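Local coordinates for kelch domain-containing protein (Colletotrichum graminicola M1.001, PDB 5C86) that probably oxidises alcohols as a copper-dependent oxidase of the galactose oxidase and glyoxal oxidase family (AA5), here in its apo form, at residues A[76-81]-A[416-421]. Numbering follows the deposited sequence.
Sequences TSLDAD and IRVSAT
Arg417 sends CG anti to its backbone N (chi1 -160°). Its chain is extended as far as NE, and chi4 of -70° then sets CZ. Leu78 has CG anti to its own carbonyl carbon, and its two methyls meet 416-421. NH2 of Arg417 donates to Leu78 O at 2.9 Å. The oxygen lies at the edge of the guanidinium, in its plane, but NH2 sits above the carbonyl plane of Leu78. The bond is bent, with an N-H...O angle of 150°. Arg417 NH2 also bonds Pro458 O, and its NH1 makes a salt bridge with Asp428, whose OD1 accepts from Leu78 N.

The Leu78 and Val418 side chains cross at about a right angle, with CD2 of Leu78 3.7 Å from CG1 of Val418. CD1 of Leu78 lies 4.1 Å from CB of Ala420. At the other end a water links the two segments. It lies 2.8 Å from Thr76 OG1 and donates to Ala420 O at 2.7 Å.

The contact is buried. It packs strand 75-78, the edge strand of its blade nearest the propeller axis, against strand 412-422 of the early set domain. Just beyond that strand comes His423, a copper ligand, its side chain about 8 Å from that of Thr76. This is consistent with the galactose oxidase family, whose C-terminal domain reaches into the propeller core to supply a ligand. Strands 18-21 and 459-466 both touch the Val418 side chain, and strand 336-340 touches Ser419.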
loop_
_atom_site.group_PDB
_atom_site.type_symbol
_atom_site.label_atom_id
_atom_site.label_comp_id
_atom_site.label_asym_id
_atom_site.label_seq_id
_atom_site.Cartn_x
_atom_site.Cartn_y
_atom_site.Cartn_z
ATOM N N THR A 76 -3.047 -5.879 6.742
ATOM C CA THR A 76 -3.819 -4.600 6.827
ATOM C C THR A 76 -4.668 -4.530 5.569
ATOM O O THR A 76 -4.197 -4.865 4.456
ATOM C CB THR A 76 -2.981 -3.393 6.912
ATOM O OG1 THR A 76 -2.159 -3.258 5.737
ATOM C CG2 THR A 76 -2.102 -3.424 8.080
ATOM N N SER A 77 -5.868 -4.016 5.690
ATOM C CA SER A 77 -6.715 -3.666 4.527
ATOM C C SER A 77 -7.699 -2.625 4.917
ATOM O O SER A 77 -8.043 -2.511 6.114
ATOM C CB SER A 77 -7.482 -4.845 3.962
ATOM O OG SER A 77 -6.619 -5.863 3.417
ATOM N N LEU A 78 -8.139 -1.794 3.960
ATOM C CA LEU A 78 -9.260 -0.895 4.150
ATOM C C LEU A 78 -10.493 -1.433 3.496
ATOM O O LEU A 78 -10.473 -1.855 2.372
ATOM C CB LEU A 78 -8.979 0.460 3.591
ATOM C CG LEU A 78 -8.156 1.316 4.512
ATOM C CD1 LEU A 78 -6.700 0.852 4.525
ATOM C CD2 LEU A 78 -8.113 2.789 4.177
ATOM N N ASP A 79 -11.600 -1.487 4.214
ATOM C CA ASP A 79 -12.801 -2.057 3.681
ATOM C C ASP A 79 -13.640 -1.023 2.892
ATOM O O ASP A 79 -13.222 0.102 2.686
ATOM C CB ASP A 79 -13.661 -2.739 4.812
ATOM C CG ASP A 79 -14.450 -1.796 5.652
ATOM O OD1 ASP A 79 -14.405 -0.536 5.565
ATOM O OD2 ASP A 79 -15.141 -2.390 6.586
ATOM N N ALA A 80 -14.819 -1.482 2.437
ATOM C CA ALA A 80 -15.682 -0.628 1.592
ATOM C C ALA A 80 -16.059 0.703 2.223
ATOM O O ALA A 80 -16.324 1.695 1.501
ATOM C CB ALA A 80 -16.883 -1.388 1.190
ATOM N N ASP A 81 -16.119 0.801 3.564
ATOM C CA ASP A 81 -16.427 2.019 4.247
ATOM C C ASP A 81 -15.280 2.780 4.824
ATOM O O ASP A 81 -15.445 3.696 5.587
ATOM C CB ASP A 81 -17.534 1.762 5.305
ATOM C CG ASP A 81 -18.810 1.237 4.674
ATOM O OD1 ASP A 81 -19.368 1.900 3.744
ATOM O OD2 ASP A 81 -19.194 0.114 5.014
ATOM N N ILE A 416 -6.986 7.445 -6.717
ATOM C CA ILE A 416 -5.983 6.557 -6.080
ATOM C C ILE A 416 -6.538 6.023 -4.812
ATOM O O ILE A 416 -7.007 6.805 -3.968
ATOM C CB ILE A 416 -4.646 7.271 -5.852
ATOM C CG1 ILE A 416 -3.993 7.649 -7.205
ATOM C CG2 ILE A 416 -3.669 6.362 -5.098
ATOM C CD1 ILE A 416 -2.590 8.131 -7.127
ATOM N N ARG A 417 -6.568 4.722 -4.665
ATOM C CA ARG A 417 -7.197 4.151 -3.515
ATOM C C ARG A 417 -6.438 4.414 -2.210
ATOM O O ARG A 417 -5.180 4.277 -2.173
ATOM C CB ARG A 417 -7.378 2.673 -3.723
ATOM C CG ARG A 417 -8.438 2.023 -2.811
ATOM C CD ARG A 417 -8.887 0.636 -3.297
ATOM N NE ARG A 417 -9.798 -0.023 -2.388
ATOM C CZ ARG A 417 -9.437 -0.498 -1.202
ATOM N NH1 ARG A 417 -8.197 -0.565 -0.861
ATOM N NH2 ARG A 417 -10.333 -0.979 -0.367
ATOM N N VAL A 418 -7.156 4.828 -1.167
ATOM C CA VAL A 418 -6.528 5.126 0.123
ATOM C C VAL A 418 -5.967 3.851 0.713
ATOM O O VAL A 418 -6.570 2.774 0.636
ATOM C CB VAL A 418 -7.572 5.787 1.056
ATOM C CG1 VAL A 418 -7.110 5.947 2.466
ATOM C CG2 VAL A 418 -8.094 7.101 0.465
ATOM N N SER A 419 -4.788 3.969 1.315
ATOM C CA SER A 419 -4.037 2.761 1.655
ATOM C C SER A 419 -3.270 2.848 2.976
ATOM O O SER A 419 -3.394 3.795 3.709
ATOM C CB SER A 419 -3.131 2.321 0.465
ATOM O OG SER A 419 -2.089 3.247 0.316
ATOM N N ALA A 420 -2.568 1.747 3.216
ATOM C CA ALA A 420 -1.860 1.499 4.462
ATOM C C ALA A 420 -0.757 0.536 4.112
ATOM O O ALA A 420 -0.854 -0.259 3.184
ATOM C CB ALA A 420 -2.764 0.874 5.496
ATOM N N THR A 421 0.325 0.586 4.910
ATOM C CA THR A 421 1.447 -0.300 4.604
ATOM C C THR A 421 2.241 -0.685 5.824
ATOM O O THR A 421 2.365 0.071 6.769
ATOM C CB THR A 421 2.446 0.362 3.583
ATOM O OG1 THR A 421 3.328 -0.632 3.018
ATOM C CG2 THR A 421 3.303 1.501 4.100
HETATM O O HOH W 1 -2.690 -2.191 3.194
#